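Local coordinates for phosphoethanolamine N-methyltransferase 1 (Haemonchus contortus, PDB 4KRG), which transfers a methyl group from S-adenosylmethionine to phosphoethanolamine, a step in nematode phosphocholine biosynthesis, at residues Ala152-Ser166 with Cys226-Lys238. Numbering follows the deposited sequence.
With OPE (phosphoric acid mono-(2-amino-ethyl) ester), chain C.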
ATOM      1  N   ALA A 152       4.654  21.311  -8.218  1.00 24.72           N
ATOM      2  CA  ALA A 152       5.738  20.679  -7.469  1.00 24.92           C
ATOM      3  C   ALA A 152       5.321  20.600  -6.000  1.00 28.41           C
ATOM      4  O   ALA A 152       4.617  21.487  -5.523  1.00 29.59           O
ATOM      5  CB  ALA A 152       7.004  21.478  -7.607  1.00 28.11           C
ATOM      6  N   ASP A 153       5.754  19.545  -5.304  1.00 28.78           N
ATOM      7  CA  ASP A 153       5.302  19.205  -3.940  1.00 27.13           C
ATOM      8  C   ASP A 153       3.863  18.679  -3.877  1.00 24.29           C
ATOM      9  O   ASP A 153       3.405  18.256  -2.819  1.00 25.49           O
ATOM     10  CB  ASP A 153       5.463  20.370  -2.949  1.00 28.56           C
ATOM     11  CG  ASP A 153       6.877  20.894  -2.882  1.00 34.75           C
ATOM     12  OD1 ASP A 153       7.805  20.152  -3.259  1.00 36.81           O
ATOM     13  OD2 ASP A 153       7.054  22.054  -2.448  1.00 38.49           O
ATOM     14  N   GLY A 154       3.157  18.712  -5.002  1.00 19.94           N
ATOM     15  CA  GLY A 154       1.776  18.262  -5.053  1.00 18.41           C
ATOM     16  C   GLY A 154       1.627  16.776  -4.786  1.00 15.99           C
ATOM     17  O   GLY A 154       2.587  16.022  -4.881  1.00 18.85           O
ATOM     18  N   TYR A 155       0.411  16.352  -4.470  1.00 14.40           N
ATOM     19  CA  TYR A 155       0.141  14.959  -4.136  1.00 13.06           C
ATOM     20  C   TYR A 155      -0.965  14.367  -4.994  1.00 15.44           C
ATOM     21  O   TYR A 155      -1.812  15.087  -5.526  1.00 15.31           O
ATOM     22  CB  TYR A 155      -0.309  14.852  -2.690  1.00 16.11           C
ATOM     23  CG  TYR A 155       0.758  15.083  -1.650  1.00 17.22           C
ATOM     24  CD1 TYR A 155       1.466  14.019  -1.113  1.00 17.92           C
ATOM     25  CD2 TYR A 155       1.022  16.358  -1.169  1.00 17.75           C
ATOM     26  CE1 TYR A 155       2.419  14.222  -0.141  1.00 17.43           C
ATOM     27  CE2 TYR A 155       1.972  16.570  -0.196  1.00 17.90           C
ATOM     28  CZ  TYR A 155       2.665  15.500   0.315  1.00 20.45           C
ATOM     29  OH  TYR A 155       3.609  15.712   1.283  1.00 22.84           O
ATOM     30  N   ILE A 156      -0.951  13.042  -5.120  1.00 13.89           N
ATOM     31  CA  ILE A 156      -2.069  12.308  -5.691  1.00 15.64           C
ATOM     32  C   ILE A 156      -2.438  11.178  -4.737  1.00 15.85           C
ATOM     33  O   ILE A 156      -1.564  10.495  -4.198  1.00 14.61           O
ATOM     34  CB  ILE A 156      -1.775  11.786  -7.132  1.00 17.21           C
ATOM     35  CG1 ILE A 156      -2.900  10.877  -7.626  1.00 18.45           C
ATOM     36  CG2 ILE A 156      -0.428  11.078  -7.213  1.00 18.47           C
ATOM     37  CD1 ILE A 156      -2.759  10.489  -9.085  1.00 22.84           C
ATOM     38  N   HIS A 157      -3.731  11.023  -4.489  1.00 13.61           N
ATOM     39  CA  HIS A 157      -4.213   9.902  -3.704  1.00 12.57           C
ATOM     40  C   HIS A 157      -4.910   8.921  -4.632  1.00 13.51           C
ATOM     41  O   HIS A 157      -5.749   9.314  -5.444  1.00 13.44           O
ATOM     42  CB  HIS A 157      -5.198  10.360  -2.628  1.00 13.47           C
ATOM     43  CG  HIS A 157      -5.826   9.225  -1.876  1.00 14.18           C
ATOM     44  ND1 HIS A 157      -6.942   8.561  -2.333  1.00 14.20           N
ATOM     45  CD2 HIS A 157      -5.483   8.638  -0.706  1.00 12.59           C
ATOM     46  CE1 HIS A 157      -7.264   7.606  -1.473  1.00 14.30           C
ATOM     47  NE2 HIS A 157      -6.393   7.630  -0.483  1.00 12.58           N
ATOM     48  N   LEU A 158      -4.569   7.642  -4.499  1.00 11.11           N
ATOM     49  CA  LEU A 158      -5.269   6.592  -5.224  1.00 12.47           C
ATOM     50  C   LEU A 158      -5.650   5.489  -4.251  1.00 12.15           C
ATOM     51  O   LEU A 158      -4.962   5.263  -3.272  1.00 13.44           O
ATOM     52  CB  LEU A 158      -4.387   6.036  -6.331  1.00 15.18           C
ATOM     53  CG  LEU A 158      -3.902   7.095  -7.325  1.00 16.26           C
ATOM     54  CD1 LEU A 158      -2.414   6.929  -7.580  1.00 19.80           C
ATOM     55  CD2 LEU A 158      -4.672   6.996  -8.621  1.00 19.16           C
ATOM     56  N   ARG A 159      -6.761   4.823  -4.523  1.00 14.08           N
ATOM     57  CA  ARG A 159      -7.201   3.684  -3.732  1.00 13.05           C
ATOM     58  C   ARG A 159      -7.867   2.715  -4.687  1.00 13.69           C
ATOM     59  O   ARG A 159      -8.770   3.099  -5.431  1.00 13.04           O
ATOM     60  CB  ARG A 159      -8.208   4.118  -2.670  1.00 11.73           C
ATOM     61  CG  ARG A 159      -8.757   2.956  -1.850  1.00 13.79           C
ATOM     62  CD  ARG A 159     -10.088   2.428  -2.373  1.00 14.32           C
ATOM     63  NE  ARG A 159     -10.694   1.515  -1.407  1.00 13.91           N
ATOM     64  CZ  ARG A 159     -11.430   1.906  -0.371  1.00 15.57           C
ATOM     65  NH1 ARG A 159     -11.669   3.197  -0.163  1.00 13.89           N
ATOM     66  NH2 ARG A 159     -11.931   1.004   0.458  1.00 16.82           N
ATOM     67  N   GLU A 160      -7.432   1.462  -4.684  1.00 11.13           N
ATOM     68  CA  GLU A 160      -7.981   0.511  -5.636  1.00 11.61           C
ATOM     69  C   GLU A 160      -8.311  -0.828  -4.993  1.00 16.64           C
ATOM     70  O   GLU A 160      -7.678  -1.230  -4.017  1.00 16.56           O
ATOM     71  CB  GLU A 160      -7.011   0.298  -6.803  1.00 13.09           C
ATOM     72  CG  GLU A 160      -6.589   1.565  -7.524  1.00 14.08           C
ATOM     73  CD  GLU A 160      -7.738   2.242  -8.264  1.00 16.37           C
ATOM     74  OE1 GLU A 160      -8.716   1.545  -8.621  1.00 19.40           O
ATOM     75  OE2 GLU A 160      -7.663   3.471  -8.496  1.00 15.93           O
ATOM     76  N   SER A 161      -9.313  -1.510  -5.539  1.00 15.20           N
ATOM     77  CA  SER A 161      -9.573  -2.889  -5.166  1.00 16.04           C
ATOM     78  C   SER A 161      -8.506  -3.718  -5.848  1.00 18.12           C
ATOM     79  O   SER A 161      -8.490  -3.840  -7.079  1.00 19.18           O
ATOM     80  CB  SER A 161     -10.948  -3.341  -5.646  1.00 18.30           C
ATOM     81  OG  SER A 161     -11.961  -2.563  -5.048  1.00 18.69           O
ATOM     82  N   CYS A 162      -7.599  -4.273  -5.059  1.00 16.58           N
ATOM     83  CA  CYS A 162      -6.507  -5.029  -5.641  1.00 17.00           C
ATOM     84  C   CYS A 162      -6.790  -6.526  -5.600  1.00 16.40           C
ATOM     85  O   CYS A 162      -7.288  -7.037  -4.600  1.00 18.64           O
ATOM     86  CB  CYS A 162      -5.186  -4.679  -4.947  1.00 16.91           C
ATOM     87  SG  CYS A 162      -4.674  -2.963  -5.223  1.00 16.62           S
ATOM     88  N   SER A 163      -6.510  -7.200  -6.713  1.00 18.03           N
ATOM     89  CA  SER A 163      -6.624  -8.658  -6.848  1.00 19.42           C
ATOM     90  C   SER A 163      -8.036  -9.264  -6.794  1.00 19.50           C
ATOM     91  O   SER A 163      -8.271 -10.320  -7.378  1.00 22.64           O
ATOM     92  CB  SER A 163      -5.699  -9.381  -5.869  1.00 18.92           C
ATOM     93  OG  SER A 163      -4.348  -9.165  -6.211  1.00 21.12           O
ATOM     94  N   GLU A 164      -8.963  -8.611  -6.098  1.00 19.22           N
ATOM     95  CA  GLU A 164     -10.324  -9.125  -5.958  1.00 19.47           C
ATOM     96  C   GLU A 164     -11.290  -7.988  -5.633  1.00 19.33           C
ATOM     97  O   GLU A 164     -10.866  -6.916  -5.203  1.00 16.60           O
ATOM     98  CB  GLU A 164     -10.377 -10.159  -4.836  1.00 20.24           C
ATOM     99  CG  GLU A 164     -10.313  -9.552  -3.448  1.00 20.30           C
ATOM    100  CD  GLU A 164     -10.232 -10.587  -2.347  1.00 26.98           C
ATOM    101  OE1 GLU A 164     -11.199 -10.705  -1.566  1.00 31.62           O
ATOM    102  OE2 GLU A 164      -9.196 -11.279  -2.254  1.00 28.84           O
ATOM    103  N   PRO A 165     -12.600  -8.217  -5.821  1.00 21.95           N
ATOM    104  CA  PRO A 165     -13.520  -7.124  -5.495  1.00 20.79           C
ATOM    105  C   PRO A 165     -13.497  -6.799  -4.008  1.00 19.69           C
ATOM    106  O   PRO A 165     -13.127  -7.647  -3.196  1.00 19.37           O
ATOM    107  CB  PRO A 165     -14.891  -7.691  -5.885  1.00 21.27           C
ATOM    108  CG  PRO A 165     -14.591  -8.772  -6.874  1.00 23.09           C
ATOM    109  CD  PRO A 165     -13.307  -9.379  -6.390  1.00 23.96           C
ATOM    110  N   SER A 166     -13.902  -5.584  -3.663  1.00 19.28           N
ATOM    111  CA  SER A 166     -13.934  -5.151  -2.273  1.00 17.66           C
ATOM    112  C   SER A 166     -14.682  -6.146  -1.409  1.00 19.01           C
ATOM    113  O   SER A 166     -14.280  -6.427  -0.284  1.00 19.43           O
ATOM    114  CB  SER A 166     -14.601  -3.787  -2.160  1.00 17.06           C
ATOM    115  OG  SER A 166     -15.966  -3.865  -2.510  1.00 18.84           O
ATOM    116  N   CYS A 226     -14.860  -6.405   6.556  1.00 23.09           N
ATOM    117  CA  CYS A 226     -14.955  -7.247   5.369  1.00 23.80           C
ATOM    118  C   CYS A 226     -13.844  -8.292   5.275  1.00 28.99           C
ATOM    119  O   CYS A 226     -13.752  -9.010   4.279  1.00 34.00           O
ATOM    120  CB  CYS A 226     -14.977  -6.380   4.113  1.00 20.08           C
ATOM    121  SG  CYS A 226     -16.253  -5.100   4.131  1.00 27.06           S
ATOM    122  N   ASN A 227     -13.012  -8.374   6.313  1.00 29.52           N
ATOM    123  CA  ASN A 227     -11.850  -9.273   6.336  1.00 31.24           C
ATOM    124  C   ASN A 227     -11.015  -9.196   5.058  1.00 27.10           C
ATOM    125  O   ASN A 227     -10.445 -10.193   4.608  1.00 27.91           O
ATOM    126  CB  ASN A 227     -12.264 -10.722   6.623  1.00 34.18           C
ATOM    127  CG  ASN A 227     -12.529 -10.976   8.097  1.00 38.81           C
ATOM    128  OD1 ASN A 227     -13.638 -11.351   8.479  1.00 43.54           O
ATOM    129  ND2 ASN A 227     -11.508 -10.778   8.931  1.00 35.98           N
ATOM    130  N   ASN A 228     -10.949  -7.997   4.488  1.00 20.62           N
ATOM    131  CA  ASN A 228     -10.280  -7.774   3.221  1.00 16.26           C
ATOM    132  C   ASN A 228      -9.113  -6.808   3.382  1.00 16.96           C
ATOM    133  O   ASN A 228      -9.312  -5.629   3.687  1.00 16.88           O
ATOM    134  CB  ASN A 228     -11.291  -7.246   2.198  1.00 16.41           C
ATOM    135  CG  ASN A 228     -10.723  -7.166   0.799  1.00 17.62           C
ATOM    136  OD1 ASN A 228      -9.575  -7.547   0.550  1.00 19.14           O
ATOM    137  ND2 ASN A 228     -11.534  -6.679  -0.134  1.00 18.85           N
ATOM    138  N   TRP A 229      -7.900  -7.320   3.176  1.00 15.08           N
ATOM    139  CA  TRP A 229      -6.667  -6.542   3.294  1.00 13.90           C
ATOM    140  C   TRP A 229      -6.278  -5.890   1.975  1.00 14.37           C
ATOM    141  O   TRP A 229      -5.319  -5.122   1.916  1.00 17.04           O
ATOM    142  CB  TRP A 229      -5.511  -7.460   3.728  1.00 13.70           C
ATOM    143  CG  TRP A 229      -5.394  -7.696   5.211  1.00 13.18           C
ATOM    144  CD1 TRP A 229      -4.404  -7.245   6.027  1.00 13.86           C
ATOM    145  CD2 TRP A 229      -6.298  -8.442   6.043  1.00 15.58           C
ATOM    146  NE1 TRP A 229      -4.629  -7.660   7.318  1.00 13.88           N
ATOM    147  CE2 TRP A 229      -5.784  -8.393   7.360  1.00 14.47           C
ATOM    148  CE3 TRP A 229      -7.482  -9.149   5.814  1.00 16.14           C
ATOM    149  CZ2 TRP A 229      -6.418  -9.024   8.436  1.00 13.34           C
ATOM    150  CZ3 TRP A 229      -8.112  -9.768   6.884  1.00 15.95           C
ATOM    151  CH2 TRP A 229      -7.578  -9.698   8.179  1.00 16.74           C
ATOM    152  N   ARG A 230      -7.012  -6.207   0.914  1.00 13.38           N
ATOM    153  CA  ARG A 230      -6.613  -5.829  -0.445  1.00 15.00           C
ATOM    154  C   ARG A 230      -7.301  -4.575  -0.986  1.00 16.76           C
ATOM    155  O   ARG A 230      -7.247  -4.300  -2.185  1.00 19.58           O
ATOM    156  CB  ARG A 230      -6.808  -7.002  -1.411  1.00 16.07           C
ATOM    157  CG  ARG A 230      -5.827  -8.150  -1.196  1.00 15.23           C
ATOM    158  CD  ARG A 230      -6.283  -9.408  -1.917  1.00 17.88           C
ATOM    159  NE  ARG A 230      -5.176 -10.327  -2.178  1.00 19.16           N
ATOM    160  CZ  ARG A 230      -5.294 -11.475  -2.832  1.00 20.70           C
ATOM    161  NH1 ARG A 230      -6.478 -11.869  -3.287  1.00 20.03           N
ATOM    162  NH2 ARG A 230      -4.223 -12.234  -3.031  1.00 20.94           N
ATOM    163  N   GLN A 231      -7.954  -3.827  -0.103  1.00 14.32           N
ATOM    164  CA  GLN A 231      -8.379  -2.472  -0.419  1.00 14.99           C
ATOM    165  C   GLN A 231      -7.193  -1.589  -0.103  1.00 14.85           C
ATOM    166  O   GLN A 231      -6.963  -1.229   1.053  1.00 13.61           O
ATOM    167  CB  GLN A 231      -9.573  -2.075   0.433  1.00 15.64           C
ATOM    168  CG  GLN A 231     -10.826  -2.840   0.069  1.00 16.74           C
ATOM    169  CD  GLN A 231     -11.325  -2.467  -1.301  1.00 17.23           C
ATOM    170  OE1 GLN A 231     -11.744  -1.332  -1.524  1.00 16.25           O
ATOM    171  NE2 GLN A 231     -11.262  -3.410  -2.239  1.00 15.51           N
ATOM    172  N   VAL A 232      -6.422  -1.259  -1.131  1.00 12.28           N
ATOM    173  CA  VAL A 232      -5.116  -0.665  -0.920  1.00 10.22           C
ATOM    174  C   VAL A 232      -5.088   0.765  -1.429  1.00 12.36           C
ATOM    175  O   VAL A 232      -5.607   1.072  -2.507  1.00 11.17           O
ATOM    176  CB  VAL A 232      -3.994  -1.506  -1.583  1.00 14.22           C
ATOM    177  CG1 VAL A 232      -2.617  -0.987  -1.176  1.00 11.82           C
ATOM    178  CG2 VAL A 232      -4.124  -2.988  -1.197  1.00 13.49           C
ATOM    179  N   HIS A 233      -4.502   1.651  -0.632  1.00 11.37           N
ATOM    180  CA  HIS A 233      -4.351   3.039  -1.048  1.00 10.60           C
ATOM    181  C   HIS A 233      -2.947   3.583  -0.810  1.00 13.90           C
ATOM    182  O   HIS A 233      -2.165   3.020  -0.036  1.00 12.51           O
ATOM    183  CB  HIS A 233      -5.449   3.948  -0.471  1.00 11.16           C
ATOM    184  CG  HIS A 233      -5.374   4.168   1.012  1.00 12.30           C
ATOM    185  ND1 HIS A 233      -5.631   5.399   1.582  1.00 12.30           N
ATOM    186  CD2 HIS A 233      -5.131   3.324   2.036  1.00 12.73           C
ATOM    187  CE1 HIS A 233      -5.532   5.303   2.895  1.00 13.58           C
ATOM    188  NE2 HIS A 233      -5.223   4.050   3.198  1.00 15.39           N
ATOM    189  N   TRP A 234      -2.634   4.664  -1.520  1.00 14.66           N
ATOM    190  CA  TRP A 234      -1.291   5.221  -1.563  1.00 12.10           C
ATOM    191  C   TRP A 234      -1.376   6.730  -1.612  1.00 13.38           C
ATOM    192  O   TRP A 234      -2.218   7.284  -2.313  1.00 13.09           O
ATOM    193  CB  TRP A 234      -0.563   4.762  -2.832  1.00 13.78           C
ATOM    194  CG  TRP A 234      -0.601   3.290  -3.079  1.00 13.45           C
ATOM    195  CD1 TRP A 234       0.288   2.360  -2.627  1.00 14.37           C
ATOM    196  CD2 TRP A 234      -1.579   2.581  -3.847  1.00 15.78           C
ATOM    197  NE1 TRP A 234      -0.079   1.116  -3.059  1.00 13.80           N
ATOM    198  CE2 TRP A 234      -1.217   1.218  -3.807  1.00 16.49           C
ATOM    199  CE3 TRP A 234      -2.724   2.955  -4.551  1.00 16.41           C
ATOM    200  CZ2 TRP A 234      -1.968   0.235  -4.453  1.00 18.81           C
ATOM    201  CZ3 TRP A 234      -3.469   1.975  -5.187  1.00 16.12           C
ATOM    202  CH2 TRP A 234      -3.085   0.633  -5.136  1.00 18.24           C
ATOM    203  N   LEU A 235      -0.496   7.393  -0.875  1.00 14.37           N
ATOM    204  CA  LEU A 235      -0.303   8.829  -1.036  1.00 12.88           C
ATOM    205  C   LEU A 235       1.058   9.023  -1.685  1.00 12.84           C
ATOM    206  O   LEU A 235       2.064   8.484  -1.221  1.00 13.41           O
ATOM    207  CB  LEU A 235      -0.362   9.555   0.306  1.00 12.09           C
ATOM    208  CG  LEU A 235      -0.304  11.083   0.228  1.00 14.22           C
ATOM    209  CD1 LEU A 235      -1.473  11.623  -0.567  1.00 14.31           C
ATOM    210  CD2 LEU A 235      -0.304  11.673   1.629  1.00 16.82           C
ATOM    211  N   THR A 236       1.074   9.793  -2.762  1.00 15.16           N
ATOM    212  CA  THR A 236       2.230   9.891  -3.637  1.00 13.48           C
ATOM    213  C   THR A 236       2.536  11.356  -3.963  1.00 16.49           C
ATOM    214  O   THR A 236       1.637  12.129  -4.294  1.00 15.03           O
ATOM    215  CB  THR A 236       1.966   9.095  -4.920  1.00 16.16           C
ATOM    216  OG1 THR A 236       1.762   7.719  -4.580  1.00 20.15           O
ATOM    217  CG2 THR A 236       3.123   9.198  -5.860  1.00 17.56           C
ATOM    218  N   LYS A 237       3.808  11.728  -3.866  1.00 16.95           N
ATOM    219  CA  LYS A 237       4.227  13.117  -3.993  1.00 18.33           C
ATOM    220  C   LYS A 237       5.038  13.347  -5.270  1.00 19.43           C
ATOM    221  O   LYS A 237       5.889  12.529  -5.622  1.00 21.86           O
ATOM    222  CB  LYS A 237       5.061  13.511  -2.769  1.00 18.50           C
ATOM    223  CG  LYS A 237       5.289  15.006  -2.619  1.00 22.34           C
ATOM    224  CD  LYS A 237       6.167  15.315  -1.413  1.00 24.05           C
ATOM    225  CE  LYS A 237       6.341  16.811  -1.227  1.00 25.49           C
ATOM    226  NZ  LYS A 237       7.264  17.094  -0.096  1.00 28.19           N
ATOM    227  N   LYS A 238       4.775  14.461  -5.954  1.00 18.70           N
ATOM    228  CA  LYS A 238       5.529  14.849  -7.146  1.00 18.64           C
ATOM    229  C   LYS A 238       6.812  15.555  -6.728  1.00 17.69           C
ATOM    230  O   LYS A 238       6.772  16.622  -6.121  1.00 21.87           O
ATOM    231  CB  LYS A 238       4.692  15.776  -8.033  1.00 19.93           C
ATOM    232  CG  LYS A 238       5.455  16.441  -9.159  1.00 20.60           C
ATOM    233  CD  LYS A 238       4.542  17.355  -9.956  1.00 19.41           C
ATOM    234  CE  LYS A 238       5.306  18.128 -11.015  1.00 19.80           C
ATOM    235  NZ  LYS A 238       4.374  18.938 -11.849  1.00 20.03           N
TER
HETATM  236  CA  OPE C 501     -16.119  -1.249  -5.205  1.00 18.21           C
HETATM  237  CB  OPE C 501     -16.843   0.033  -5.460  1.00 18.50           C
HETATM  238  O1  OPE C 501     -16.413  -4.108  -5.157  1.00 18.23           O
HETATM  239  O2  OPE C 501     -14.069  -3.636  -5.695  1.00 15.87           O
HETATM  240  O3  OPE C 501     -15.647  -4.186  -7.544  1.00 18.83           O
HETATM  241  O4  OPE C 501     -15.834  -2.003  -6.325  1.00 19.01           O
HETATM  242  N   OPE C 501     -16.293   0.911  -6.459  1.00 19.32           N
HETATM  243  P   OPE C 501     -15.486  -3.520  -6.195  1.00 19.18           P
HETATM  244  O   HOH W   1       9.166  19.070  -0.685  1.00 48.01           O
HETATM  245  O   HOH W   2       6.559  15.169   2.282  1.00 31.28           O
HETATM  246  O   HOH W   3      -0.917   7.669  -4.694  1.00 20.91           O
HETATM  247  O   HOH W   4      -9.828  -5.794  -2.963  1.00 17.62           O
HETATM  248  O   HOH W   5     -14.131  -8.813   1.110  1.00 25.17           O
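Gln231 has CG anti to its carbonyl carbon (chi1 -69°) and a chain bent at chi2, which brings its amide across to Ser161 and Arg159. The strands 154-161 and 231-238 carrying these residues run antiparallel in the Rossmann-like sheet of a class I methyltransferase, where 231-240 sits between 154-161 and 208-218. Gln231 NE2 donates to Ser161 OG in the amide plane (3.0 Å, 171°). Its OE1 accepts Arg159 NE at 3.0 Å from above the carbonyl plane; Trp129 NE1 is a further donor to it, and Arg159 NH2 pairs with Asp45. Gln231 is therefore a second-shell residue of the phosphate site: Ser161 OG gives a very short 2.5 Å bond to phosphoethanolamine O2, which also accepts from Ser166 N, while Ser166 OG reaches O1 at 2.7 Å. Asn228 ND2 donates to Ser166 O at 2.8 Å from above the carbonyl plane, while OD1 accepts Arg230 N in an Asx turn. The Arg230 guanidinium, with Ser163 CB over one face, forms a salt bridge through NH1 to the anti lone pair of Glu164 OE2 (3.0 Å); NH2 goes to Thr340. On the sheet face shared with Arg159 and Gln231, His233 CG lies between its backbone N and carbonyl carbon (chi1 69°), and ND1 and His157 NE2 share a hydrogen bond of 3.1 Å, rim to rim, with the ring planes steeply inclined; His157 ND1 bonds to Thr127 O. Trp234, on the other face, offers its rim to Cys162 SG and Glu160 CG. Farther along, back on the histidine face, the extended Lys237 lays CG over the Tyr155 ring in a CH-pi contact and sends NZ to a water, 2.8 Å away, that donates to Asp153 OD1.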